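Local atomic coordinates of computational Design of Enzyme (PDB entry 3TP4), a protein that is a computationally designed enzyme, probably built to carry an activated serine-containing catalytic triad on a scaffold related to glycosyl hydrolase family 26 barrels. Residues E4-V9 against R364-A369; F34-T39 against M319-N324; G225-Y230 against I267-D272; G293-Q298 against G336-E341; V405-A410 against L419-D424. All coordinates share one frame; numbering follows the deposited sequence.

Contact 1 (E4-V9 against R364-A369); sequences ETIAIV and RTVAAA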
# COMPACT_ATOMS: atom_id res chain seq x y z
N GLU A 4 -13.28 16.66 -14.76
CA GLU A 4 -13.34 15.67 -13.69
C GLU A 4 -12.50 16.10 -12.48
O GLU A 4 -11.37 16.57 -12.63
CB GLU A 4 -12.86 14.31 -14.21
CG GLU A 4 -13.13 13.14 -13.27
CD GLU A 4 -12.49 11.84 -13.74
OE1 GLU A 4 -11.97 11.80 -14.88
OE2 GLU A 4 -12.51 10.86 -12.97
N THR A 5 -13.07 15.94 -11.29
CA THR A 5 -12.39 16.25 -10.03
C THR A 5 -12.41 15.03 -9.12
O THR A 5 -13.46 14.42 -8.93
CB THR A 5 -13.08 17.42 -9.29
OG1 THR A 5 -13.22 18.54 -10.18
CG2 THR A 5 -12.27 17.84 -8.07
N ILE A 6 -11.27 14.67 -8.55
CA ILE A 6 -11.25 13.50 -7.67
C ILE A 6 -10.52 13.73 -6.35
O ILE A 6 -9.61 14.54 -6.25
CB ILE A 6 -10.64 12.27 -8.36
CG1 ILE A 6 -9.21 12.56 -8.81
CG2 ILE A 6 -11.50 11.83 -9.53
CD1 ILE A 6 -8.49 11.33 -9.31
N ALA A 7 -10.94 12.97 -5.34
CA ALA A 7 -10.26 12.95 -4.06
C ALA A 7 -9.00 12.14 -4.23
O ALA A 7 -9.06 10.96 -4.58
CB ALA A 7 -11.15 12.33 -3.00
N ILE A 8 -7.86 12.78 -4.00
CA ILE A 8 -6.58 12.10 -4.11
C ILE A 8 -5.72 12.53 -2.94
O ILE A 8 -5.72 13.70 -2.56
CB ILE A 8 -5.87 12.43 -5.44
CG1 ILE A 8 -4.46 11.86 -5.46
CG2 ILE A 8 -5.83 13.93 -5.67
CD1 ILE A 8 -3.78 11.88 -6.87
N VAL A 9 -5.00 11.58 -2.35
CA VAL A 9 -4.23 11.85 -1.14
C VAL A 9 -3.25 13.00 -1.32
O VAL A 9 -3.13 13.88 -0.45
CB VAL A 9 -3.52 10.57 -0.66
CG1 VAL A 9 -2.43 10.89 0.35
CG2 VAL A 9 -4.56 9.61 -0.05
N ARG A 364 -5.33 11.46 -19.16
CA ARG A 364 -6.59 12.10 -18.82
C ARG A 364 -6.37 13.49 -18.23
O ARG A 364 -5.30 13.78 -17.69
CB ARG A 364 -7.41 11.21 -17.88
CG ARG A 364 -8.04 10.01 -18.59
CD ARG A 364 -7.95 8.73 -17.76
NE ARG A 364 -9.16 8.49 -16.98
CZ ARG A 364 -10.02 7.50 -17.21
NH1 ARG A 364 -9.84 6.65 -18.21
NH2 ARG A 364 -11.08 7.37 -16.43
N THR A 365 -7.37 14.35 -18.36
CA THR A 365 -7.35 15.65 -17.72
C THR A 365 -8.25 15.59 -16.49
O THR A 365 -9.47 15.50 -16.60
CB THR A 365 -7.83 16.76 -18.67
OG1 THR A 365 -6.98 16.80 -19.82
CG2 THR A 365 -7.79 18.11 -17.97
N VAL A 366 -7.63 15.64 -15.31
CA VAL A 366 -8.36 15.50 -14.06
C VAL A 366 -7.71 16.32 -12.96
O VAL A 366 -6.50 16.24 -12.73
CB VAL A 366 -8.48 14.02 -13.65
CG1 VAL A 366 -7.20 13.29 -13.94
CG2 VAL A 366 -8.87 13.91 -12.18
N ALA A 367 -8.52 17.13 -12.29
CA ALA A 367 -8.02 17.99 -11.21
C ALA A 367 -8.25 17.36 -9.84
O ALA A 367 -9.19 16.59 -9.63
CB ALA A 367 -8.66 19.37 -11.27
N ALA A 368 -7.35 17.68 -8.93
CA ALA A 368 -7.44 17.23 -7.55
C ALA A 368 -8.41 18.07 -6.74
O ALA A 368 -8.34 19.30 -6.75
CB ALA A 368 -6.06 17.26 -6.92
N ALA A 369 -9.33 17.41 -6.05
CA ALA A 369 -10.08 18.08 -4.99
C ALA A 369 -9.07 18.67 -4.01
O ALA A 369 -7.98 18.12 -3.82
CB ALA A 369 -10.99 17.09 -4.29
O HOH W 1 -7.66 15.76 -3.03
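The two segments pair as a small parallel sheet of two strands, 4-6 and 366-368, whose axes run 35° apart. The pairing brings the N-terminal end of the chain alongside residues more than 350 positions later. Side chains alternate between its faces: T5 and A367 share one, I6, A368 and V366 the other. On the latter face I6 and V366 cross at about a right angle. I6 holds CG1 in the crowded position between its backbone N and carbonyl carbon (chi1 59°), which lays I6 CG1 at 3.6 Å from V366 CG2, the methyl anti to the V366 backbone N. Further along, I8 uses its other branch: I8 CG2, likewise in the crowded position, meets A368 CB at 3.6 Å. Helix 15-27 lies beneath, L21 touching both isoleucines and S22 holding the carboxylate of E4. On the opposite face T5 CG2, anti to the backbone N, comes within 3.6 Å of A369 N. Backbone bonds fix the register. A367 N reaches E4 O and I6 N reaches A367 O, both nearly along the C=O axis, whereas A369 N approaches I6 O from above the carbonyl plane at 2.9 Å. Past the last of these a water continues the ladder, accepting from I8 N at 3.1 Å and donating to A369 O at 2.5 Å.

Contact 2 (F34-T39 against M319-N324); sequences FGHHGT and METGEN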
# COMPACT_ATOMS: atom_id res chain seq x y z
N PHE A 34 -4.73 -7.73 -14.59
CA PHE A 34 -3.92 -8.78 -13.99
C PHE A 34 -2.52 -8.26 -13.69
O PHE A 34 -1.86 -7.67 -14.55
CB PHE A 34 -3.81 -10.01 -14.90
CG PHE A 34 -2.81 -11.01 -14.40
CD1 PHE A 34 -3.08 -11.77 -13.27
CD2 PHE A 34 -1.57 -11.15 -15.03
CE1 PHE A 34 -2.16 -12.69 -12.80
CE2 PHE A 34 -0.63 -12.06 -14.56
CZ PHE A 34 -0.92 -12.83 -13.46
N GLY A 35 -2.06 -8.49 -12.46
CA GLY A 35 -0.72 -8.08 -12.06
C GLY A 35 0.15 -9.25 -11.64
O GLY A 35 -0.35 -10.30 -11.21
N HIS A 36 1.46 -9.07 -11.77
CA HIS A 36 2.41 -10.10 -11.40
C HIS A 36 3.64 -9.46 -10.77
O HIS A 36 4.15 -8.46 -11.28
CB HIS A 36 2.81 -10.93 -12.63
CG HIS A 36 3.67 -12.12 -12.31
ND1 HIS A 36 4.70 -12.52 -13.12
CD2 HIS A 36 3.62 -13.01 -11.29
CE1 HIS A 36 5.28 -13.59 -12.61
NE2 HIS A 36 4.64 -13.91 -11.50
N HIS A 37 4.08 -10.03 -9.66
CA HIS A 37 5.20 -9.49 -8.88
C HIS A 37 6.55 -9.88 -9.49
O HIS A 37 6.78 -11.06 -9.80
CB HIS A 37 5.11 -9.99 -7.44
CG HIS A 37 5.78 -9.09 -6.45
ND1 HIS A 37 5.20 -7.93 -5.99
CD2 HIS A 37 6.98 -9.19 -5.83
CE1 HIS A 37 6.02 -7.34 -5.13
NE2 HIS A 37 7.11 -8.09 -5.01
N GLY A 38 7.42 -8.89 -9.66
CA GLY A 38 8.74 -9.10 -10.22
C GLY A 38 8.66 -9.79 -11.57
O GLY A 38 9.39 -10.74 -11.85
N THR A 39 7.76 -9.31 -12.42
CA THR A 39 7.35 -10.11 -13.57
C THR A 39 8.43 -10.17 -14.64
O THR A 39 8.52 -11.16 -15.36
CB THR A 39 6.01 -9.64 -14.16
OG1 THR A 39 5.50 -10.66 -15.03
CG2 THR A 39 6.17 -8.34 -14.93
N MSE A 319 -5.74 -7.24 -9.76
CA MSE A 319 -5.45 -8.38 -8.90
C MSE A 319 -4.06 -8.90 -9.25
O MSE A 319 -3.81 -9.32 -10.38
CB MSE A 319 -6.49 -9.47 -9.09
CG MSE A 319 -6.57 -9.98 -10.52
SE MSE A 319 -8.20 -11.02 -10.80
CE MSE A 319 -7.87 -12.50 -9.55
N GLU A 320 -3.16 -8.86 -8.27
CA GLU A 320 -1.76 -9.19 -8.50
C GLU A 320 -1.40 -10.50 -7.81
O GLU A 320 -1.76 -10.73 -6.65
CB GLU A 320 -0.86 -8.06 -7.96
CG GLU A 320 0.63 -8.30 -8.24
CD GLU A 320 1.55 -7.40 -7.41
OE1 GLU A 320 1.13 -6.29 -7.02
OE2 GLU A 320 2.70 -7.82 -7.16
N THR A 321 -0.71 -11.39 -8.53
CA THR A 321 -0.26 -12.64 -7.92
C THR A 321 1.27 -12.65 -7.77
O THR A 321 1.96 -11.75 -8.25
CB THR A 321 -0.75 -13.89 -8.70
OG1 THR A 321 -0.77 -15.03 -7.82
CG2 THR A 321 0.16 -14.18 -9.89
N GLY A 322 1.79 -13.68 -7.10
CA GLY A 322 3.14 -13.63 -6.58
C GLY A 322 4.29 -13.87 -7.54
O GLY A 322 4.11 -14.23 -8.71
N GLU A 323 5.51 -13.71 -7.02
CA GLU A 323 6.72 -13.79 -7.83
C GLU A 323 7.03 -15.22 -8.30
O GLU A 323 6.84 -16.19 -7.57
CB GLU A 323 7.90 -13.23 -7.03
CG GLU A 323 9.17 -13.00 -7.84
CD GLU A 323 10.19 -12.13 -7.10
OE1 GLU A 323 10.14 -12.12 -5.85
OE2 GLU A 323 11.01 -11.46 -7.76
N ASN A 324 7.53 -15.35 -9.53
CA ASN A 324 7.96 -16.64 -10.04
C ASN A 324 9.45 -16.90 -9.73
O ASN A 324 10.30 -16.72 -10.59
CB ASN A 324 7.70 -16.74 -11.54
CG ASN A 324 6.28 -17.21 -11.85
OD1 ASN A 324 5.37 -17.06 -11.04
ND2 ASN A 324 6.10 -17.81 -13.02
O HOH W 2 7.93 -13.21 -11.24
O HOH W 3 3.32 -5.48 -5.33
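H37 sets its CG anti to the backbone N (chi1 -155°) and E320 does the same (chi1 -177°) with its chain extended, so ring and carboxylate meet above neighbouring parallel strands of the barrel sheet. H37 ND1 donates to E320 OE2 at 2.8 Å, in the ring plane, and ring and carboxylate lie only 9° from coplanar. A water takes a weak second bond from ND1 and donates to E320 OE1 at 2.9 Å. Below, G35 N reaches M319 O at 2.8 Å, T321 N reaches G35 O and H37 N reaches T321 O; a CB on G35 would crowd that of E320. On the other face H36 ND1 and T39 OG1 share a bond of 2.8 Å, and H36 NE2 makes a weak one to N324 OD1 at 3.3 Å, an oxygen held mainly by F331 N and V332 N. An alanine in place of E320 would remove the main acceptor of ND1 and would probably leave the H37 ring less fixed in rotation. Since H37 NE2 bonds S70 OG, the line S70-H37-E320 is consistent with a Ser-His-Glu triad, in which the carboxylate would polarise the imidazole and probably raise its basicity toward the serine hydroxyl.

Contact 3 (G225-Y230 against I267-D272); sequences GNRDVY and IAEIAD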
# COMPACT_ATOMS: atom_id res chain seq x y z
N GLY A 225 -16.52 -10.45 5.25
CA GLY A 225 -17.26 -9.25 4.89
C GLY A 225 -17.57 -8.37 6.07
O GLY A 225 -18.47 -7.52 5.99
N ASN A 226 -16.83 -8.55 7.17
CA ASN A 226 -17.05 -7.76 8.39
C ASN A 226 -16.25 -6.46 8.39
O ASN A 226 -15.03 -6.48 8.56
CB ASN A 226 -16.76 -8.60 9.64
CG ASN A 226 -17.75 -9.76 9.81
OD1 ASN A 226 -18.93 -9.53 10.08
ND2 ASN A 226 -17.27 -11.00 9.63
N ARG A 227 -16.94 -5.34 8.22
CA ARG A 227 -16.28 -4.06 7.95
C ARG A 227 -15.42 -3.56 9.09
O ARG A 227 -14.34 -3.02 8.85
CB ARG A 227 -17.29 -2.99 7.53
CG ARG A 227 -17.73 -3.15 6.08
CD ARG A 227 -19.09 -2.53 5.79
NE ARG A 227 -19.05 -1.09 5.58
CZ ARG A 227 -19.50 -0.47 4.49
NH1 ARG A 227 -20.02 -1.16 3.49
NH2 ARG A 227 -19.42 0.85 4.41
N ASP A 228 -15.89 -3.71 10.32
CA ASP A 228 -15.15 -3.20 11.47
C ASP A 228 -13.84 -3.95 11.68
O ASP A 228 -12.87 -3.38 12.14
CB ASP A 228 -16.00 -3.25 12.75
CG ASP A 228 -17.20 -2.32 12.67
OD1 ASP A 228 -17.14 -1.33 11.90
OD2 ASP A 228 -18.19 -2.57 13.39
N VAL A 229 -13.81 -5.23 11.32
CA VAL A 229 -12.56 -5.98 11.39
C VAL A 229 -11.60 -5.49 10.27
O VAL A 229 -10.42 -5.21 10.51
CB VAL A 229 -12.82 -7.50 11.29
CG1 VAL A 229 -11.52 -8.26 11.34
CG2 VAL A 229 -13.77 -7.95 12.42
N TYR A 230 -12.12 -5.37 9.06
CA TYR A 230 -11.35 -4.85 7.93
C TYR A 230 -10.77 -3.46 8.23
O TYR A 230 -9.61 -3.17 7.91
CB TYR A 230 -12.24 -4.79 6.69
CG TYR A 230 -11.56 -4.22 5.44
CD1 TYR A 230 -10.67 -4.98 4.70
CD2 TYR A 230 -11.84 -2.92 5.01
CE1 TYR A 230 -10.05 -4.47 3.54
CE2 TYR A 230 -11.24 -2.40 3.86
CZ TYR A 230 -10.35 -3.18 3.14
OH TYR A 230 -9.76 -2.66 2.00
N ILE A 267 -15.05 -4.41 0.06
CA ILE A 267 -14.09 -3.36 -0.25
C ILE A 267 -14.57 -2.42 -1.36
O ILE A 267 -14.29 -1.23 -1.32
CB ILE A 267 -12.66 -3.90 -0.53
CG1 ILE A 267 -12.59 -4.64 -1.87
CG2 ILE A 267 -12.17 -4.79 0.63
CD1 ILE A 267 -11.14 -4.97 -2.26
N ALA A 268 -15.28 -2.97 -2.35
CA ALA A 268 -15.84 -2.15 -3.42
C ALA A 268 -16.87 -1.18 -2.85
O ALA A 268 -16.95 -0.03 -3.28
CB ALA A 268 -16.50 -3.05 -4.48
N GLU A 269 -17.66 -1.65 -1.89
CA GLU A 269 -18.70 -0.83 -1.28
C GLU A 269 -18.07 0.30 -0.48
O GLU A 269 -18.51 1.45 -0.56
CB GLU A 269 -19.59 -1.68 -0.37
CG GLU A 269 -20.61 -2.53 -1.11
CD GLU A 269 -21.33 -3.50 -0.18
OE1 GLU A 269 -21.08 -3.48 1.04
OE2 GLU A 269 -22.15 -4.29 -0.69
N ILE A 270 -17.03 -0.03 0.29
CA ILE A 270 -16.35 1.00 1.08
C ILE A 270 -15.68 2.02 0.16
O ILE A 270 -15.79 3.24 0.38
CB ILE A 270 -15.31 0.36 2.03
CG1 ILE A 270 -16.03 -0.52 3.06
CG2 ILE A 270 -14.49 1.45 2.73
CD1 ILE A 270 -15.10 -1.39 3.88
N ALA A 271 -15.00 1.53 -0.87
CA ALA A 271 -14.40 2.40 -1.87
C ALA A 271 -15.47 3.33 -2.46
O ALA A 271 -15.31 4.55 -2.47
CB ALA A 271 -13.71 1.57 -2.97
N ASP A 272 -16.56 2.75 -2.95
CA ASP A 272 -17.63 3.55 -3.56
C ASP A 272 -18.15 4.63 -2.62
O ASP A 272 -18.36 5.77 -3.03
CB ASP A 272 -18.79 2.67 -4.03
CG ASP A 272 -18.43 1.85 -5.27
OD1 ASP A 272 -17.36 2.12 -5.87
OD2 ASP A 272 -19.22 0.96 -5.63
O HOH W 4 -20.11 -4.14 3.27
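Two helical elements of the barrel domain meet here: the short helix 227-230, which follows strand 213-217, and the long helix 254-274, which follows strand 242-249; both lie in the region related to glycosyl hydrolase family 26. R227 and Y230, one helical turn apart, each face the longer helix, and I270 fits against both. The R227 chain bends at chi3 (81°) and the guanidinium face meets I270 CG1, the two side chains approaching tip to tip. I270 CG1 lies 3.7 Å above the guanidinium plane, over its centre, so that aliphatic carbon packs on one face of the charged group while E269 OE1 and a water lie at its edge. R227 NH1 forms a salt bridge with E269 OE1 at 3.5 Å, the guanidinium and carboxylate planes 40° apart. Separately, R227 NH2 makes a salt bridge with E273. Y230 extends with CG anti to the backbone N (chi1 178°) and slides past I270 in the opposite direction, CD2 of the ring 3.8 Å from I270 CD1. Its far end crosses I267 at about a right angle, where I267 CG2 comes within 3.5 Å of Y230 CZ. The phenol OH is buried but satisfied by G244 O, and W217 and F223 meet the ring edge-to-face, so the tyrosine is held from several directions between helix and barrel. The water in the guanidinium plane also bridges the charged pair, accepting from R227 NH1 at 3.0 Å and donating to E269 OE1 at 2.5 Å.

Contact 4 (G293-Q298 against G336-E341); sequences GSSPAQ and GDALLE
D337 OD2 is the best-held polar atom, gripped by two donors, H330 NE2 and V334 N, which fix the start of the type I turn running from D337 to L340. Inside that turn L340 N closes back on D337 O at 3.2 Å. Across the two segments the polar link is indirect: one water accepts from L339 N at 3.0 Å and bonds S295 OG at 2.9 Å. The direct contact is made by L339, whose branches spread over the backbone of the facing loop. Its CD1 lies 3.8 Å from S295 CA and, crossing at about a right angle, 4.2 Å from P296 CD. CD2 comes closer still, 3.2 Å from P296 O, a tight approach of a methyl to a carbonyl. Beside it A338 CB packs on S295 OG at 3.8 Å. An alanine at L339 would remove both branches and would probably loosen the loop, since P296 would lose its packing partner in the turn and S295 would keep mainly A338 CB. This is surface packing that joins the loop between strand 282-285 and helix 299-308 to the turn leading into helix 340-348, with V285 of that strand, V289 and P333 closing around L339.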
# COMPACT_ATOMS: atom_id res chain seq x y z
N GLY A 293 3.86 -26.33 -4.10
CA GLY A 293 2.54 -25.76 -4.08
C GLY A 293 1.44 -26.77 -4.33
O GLY A 293 1.58 -27.96 -4.03
N SER A 294 0.33 -26.29 -4.89
CA SER A 294 -0.82 -27.12 -5.19
C SER A 294 -1.33 -26.81 -6.59
O SER A 294 -0.97 -25.79 -7.18
CB SER A 294 -1.93 -26.87 -4.17
OG SER A 294 -1.48 -27.07 -2.85
N SER A 295 -2.18 -27.69 -7.10
CA SER A 295 -2.82 -27.46 -8.39
C SER A 295 -4.32 -27.65 -8.27
O SER A 295 -4.91 -28.48 -8.96
CB SER A 295 -2.24 -28.38 -9.47
OG SER A 295 -0.84 -28.18 -9.62
N PRO A 296 -4.96 -26.86 -7.40
CA PRO A 296 -6.42 -26.98 -7.31
C PRO A 296 -7.03 -26.80 -8.71
O PRO A 296 -6.70 -25.84 -9.41
CB PRO A 296 -6.81 -25.84 -6.37
CG PRO A 296 -5.61 -24.91 -6.36
CD PRO A 296 -4.44 -25.78 -6.55
N ALA A 297 -7.90 -27.73 -9.12
CA ALA A 297 -8.41 -27.76 -10.49
C ALA A 297 -9.16 -26.49 -10.89
O ALA A 297 -10.06 -26.04 -10.17
CB ALA A 297 -9.30 -29.01 -10.72
N GLN A 298 -8.79 -25.95 -12.05
CA GLN A 298 -9.43 -24.76 -12.62
C GLN A 298 -9.54 -23.60 -11.63
O GLN A 298 -10.52 -22.86 -11.64
CB GLN A 298 -10.80 -25.12 -13.17
CG GLN A 298 -10.75 -26.22 -14.23
CD GLN A 298 -12.07 -26.42 -14.93
OE1 GLN A 298 -13.04 -26.88 -14.33
NE2 GLN A 298 -12.12 -26.05 -16.21
N GLY A 336 4.61 -27.40 -18.10
CA GLY A 336 4.91 -28.45 -17.15
C GLY A 336 3.99 -28.42 -15.95
O GLY A 336 3.81 -29.44 -15.30
N ASP A 337 3.42 -27.25 -15.64
CA ASP A 337 2.51 -27.12 -14.51
C ASP A 337 1.11 -27.53 -14.90
O ASP A 337 0.65 -27.22 -15.99
CB ASP A 337 2.46 -25.67 -14.00
CG ASP A 337 3.78 -25.22 -13.40
OD1 ASP A 337 4.61 -26.09 -13.07
OD2 ASP A 337 3.96 -24.00 -13.25
N ALA A 338 0.43 -28.21 -13.98
CA ALA A 338 -0.91 -28.69 -14.26
C ALA A 338 -1.90 -27.53 -14.49
O ALA A 338 -2.87 -27.68 -15.25
CB ALA A 338 -1.40 -29.59 -13.13
N LEU A 339 -1.66 -26.39 -13.85
CA LEU A 339 -2.60 -25.27 -13.94
C LEU A 339 -2.32 -24.33 -15.13
O LEU A 339 -2.99 -23.29 -15.28
CB LEU A 339 -2.63 -24.46 -12.62
CG LEU A 339 -3.56 -24.95 -11.50
CD1 LEU A 339 -3.28 -24.17 -10.20
CD2 LEU A 339 -5.02 -24.83 -11.90
N LEU A 340 -1.36 -24.70 -15.97
CA LEU A 340 -1.00 -23.84 -17.10
C LEU A 340 -2.19 -23.54 -18.02
O LEU A 340 -2.48 -22.38 -18.30
CB LEU A 340 0.13 -24.46 -17.92
CG LEU A 340 0.41 -23.67 -19.20
CD1 LEU A 340 1.14 -22.38 -18.89
CD2 LEU A 340 1.18 -24.49 -20.21
N GLU A 341 -2.89 -24.57 -18.45
CA GLU A 341 -4.03 -24.37 -19.35
C GLU A 341 -5.10 -23.47 -18.73
O GLU A 341 -5.65 -22.60 -19.39
CB GLU A 341 -4.63 -25.72 -19.79
CG GLU A 341 -5.89 -25.57 -20.62
CD GLU A 341 -6.33 -26.89 -21.25
OE1 GLU A 341 -6.08 -27.96 -20.65
OE2 GLU A 341 -6.92 -26.84 -22.36
O HOH W 5 0.20 -26.13 -11.46

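Contact 5 (V405-A410 against L419-D424); sequences VTVEVA and LDLAYD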
# COMPACT_ATOMS: atom_id res chain seq x y z
N VAL A 405 -2.31 25.38 18.66
CA VAL A 405 -2.74 24.04 19.00
C VAL A 405 -2.56 23.90 20.50
O VAL A 405 -1.49 24.21 21.04
CB VAL A 405 -1.89 22.94 18.30
CG1 VAL A 405 -2.41 21.56 18.65
CG2 VAL A 405 -1.88 23.13 16.77
N THR A 406 -3.61 23.47 21.17
CA THR A 406 -3.54 23.20 22.60
C THR A 406 -3.89 21.75 22.81
O THR A 406 -4.58 21.13 22.00
CB THR A 406 -4.52 24.09 23.40
OG1 THR A 406 -5.85 23.87 22.91
CG2 THR A 406 -4.16 25.58 23.24
N VAL A 407 -3.37 21.18 23.89
CA VAL A 407 -3.64 19.79 24.18
C VAL A 407 -4.20 19.74 25.59
O VAL A 407 -3.70 20.43 26.49
CB VAL A 407 -2.38 18.91 24.05
CG1 VAL A 407 -2.56 17.56 24.75
CG2 VAL A 407 -2.03 18.69 22.58
N GLU A 408 -5.25 18.96 25.77
CA GLU A 408 -5.85 18.81 27.08
C GLU A 408 -5.71 17.35 27.48
O GLU A 408 -6.13 16.45 26.74
CB GLU A 408 -7.31 19.24 27.05
CG GLU A 408 -7.95 19.35 28.40
CD GLU A 408 -9.40 19.79 28.31
OE1 GLU A 408 -10.24 18.91 28.02
OE2 GLU A 408 -9.67 20.99 28.52
N VAL A 409 -5.09 17.11 28.62
CA VAL A 409 -4.90 15.75 29.11
C VAL A 409 -5.88 15.50 30.23
O VAL A 409 -5.99 16.30 31.16
CB VAL A 409 -3.48 15.54 29.65
CG1 VAL A 409 -3.32 14.12 30.18
CG2 VAL A 409 -2.45 15.83 28.54
N ALA A 410 -6.62 14.40 30.13
CA ALA A 410 -7.65 14.12 31.13
C ALA A 410 -7.59 12.68 31.58
O ALA A 410 -7.10 11.81 30.86
CB ALA A 410 -9.03 14.43 30.57
N LEU A 419 -1.73 21.86 27.71
CA LEU A 419 -0.47 22.20 27.06
C LEU A 419 -0.69 23.12 25.87
O LEU A 419 -1.58 22.90 25.06
CB LEU A 419 0.24 20.94 26.58
CG LEU A 419 0.40 19.84 27.63
CD1 LEU A 419 0.95 18.57 27.01
CD2 LEU A 419 1.29 20.34 28.76
N ASP A 420 0.13 24.16 25.77
CA ASP A 420 0.14 25.03 24.61
C ASP A 420 1.31 24.60 23.70
O ASP A 420 2.46 24.73 24.08
CB ASP A 420 0.29 26.48 25.06
CG ASP A 420 -0.02 27.48 23.96
OD1 ASP A 420 -0.70 27.10 22.98
OD2 ASP A 420 0.41 28.65 24.09
N LEU A 421 1.01 24.05 22.52
CA LEU A 421 2.06 23.48 21.69
C LEU A 421 2.72 24.53 20.80
O LEU A 421 2.14 25.59 20.52
CB LEU A 421 1.55 22.31 20.82
CG LEU A 421 0.57 21.28 21.37
CD1 LEU A 421 0.61 20.00 20.52
CD2 LEU A 421 0.79 20.97 22.84
N ALA A 422 3.93 24.22 20.37
CA ALA A 422 4.72 25.15 19.58
C ALA A 422 5.16 24.48 18.29
O ALA A 422 5.61 23.33 18.29
CB ALA A 422 5.93 25.63 20.39
N TYR A 423 5.02 25.20 17.18
CA TYR A 423 5.37 24.62 15.89
C TYR A 423 6.89 24.45 15.76
O TYR A 423 7.65 25.38 16.05
CB TYR A 423 4.83 25.49 14.75
CG TYR A 423 5.10 24.88 13.39
CD1 TYR A 423 4.55 23.65 13.04
CD2 TYR A 423 5.91 25.52 12.46
CE1 TYR A 423 4.80 23.08 11.82
CE2 TYR A 423 6.16 24.95 11.22
CZ TYR A 423 5.60 23.73 10.90
OH TYR A 423 5.84 23.14 9.68
N ASP A 424 7.31 23.26 15.34
CA ASP A 424 8.73 22.92 15.30
C ASP A 424 9.46 23.40 14.04
O ASP A 424 10.67 23.21 13.92
CB ASP A 424 8.96 21.40 15.50
CG ASP A 424 8.47 20.57 14.33
OD1 ASP A 424 8.20 21.12 13.24
OD2 ASP A 424 8.37 19.34 14.49
O HOH W 6 -0.23 26.96 20.17
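V407 and L419 form an antiparallel hydrogen-bonded pair with two short bonds, V407 N to L419 O at 2.7 Å and L419 N to V407 O at 2.7 Å, both in the acceptor's carbonyl plane. The next link, L421 N to V405 O at 2.9 Å, is met nearly along the C=O axis. Between them T406 and D420 make the non-hydrogen-bonded pair, where T406 CA instead approaches L419 O at 3.2 Å. Beside V405 and L421 one water accepts from V405 N at 3.0 Å and lies within hydrogen-bonding reach of D420 OD1 and L421 O as donor. Outward, the two faces differ. On the T406 side the contact is slight; D420, with CG anti to the backbone N (chi1 -166°), brings OD1 toward T406 CG2. On the face of V407 and L419, whose CB atoms lie near each other, L421 also reaches in: with CG anti to the carbonyl carbon, it straddles V407, whose CG2 sits 3.6 Å from CD1 and 3.6 Å from CD2 of L421. V405 CG1 completes the cluster against L421 CD1 at 3.9 Å. The pair is part of the hairpin of strands 402-411 and 414-423 in the Ig-like domain, flanked in its sheet by strands 446-453 and 429-433; V395 and V397 of strand 391-398, with W429 and A431, meet V405 and L421, so these two and V407, all buried, lie in the domain's apolar interior.

How the contacts relate
Contacts 2 and 3 are buried, contacts 1 and 4 lie at the surface, and contact 5 is intermediate. Contacts 1, 2 and 5 rest on backbone ladders, parallel in the first two and antiparallel in the hairpin of contact 5, whereas contacts 3 and 4 have no direct backbone bonds between segments and rely on side chains and a bridging water. Only contact 2 holds residues of the probable triad. Contacts 2 and 4 are neighbours, centres about 16 Å apart; strand 318-321 and helix 340-348 follow each other in the chain. Contact 5 belongs to a separate Ig-like domain, its centre about 60 Å from that of contact 4.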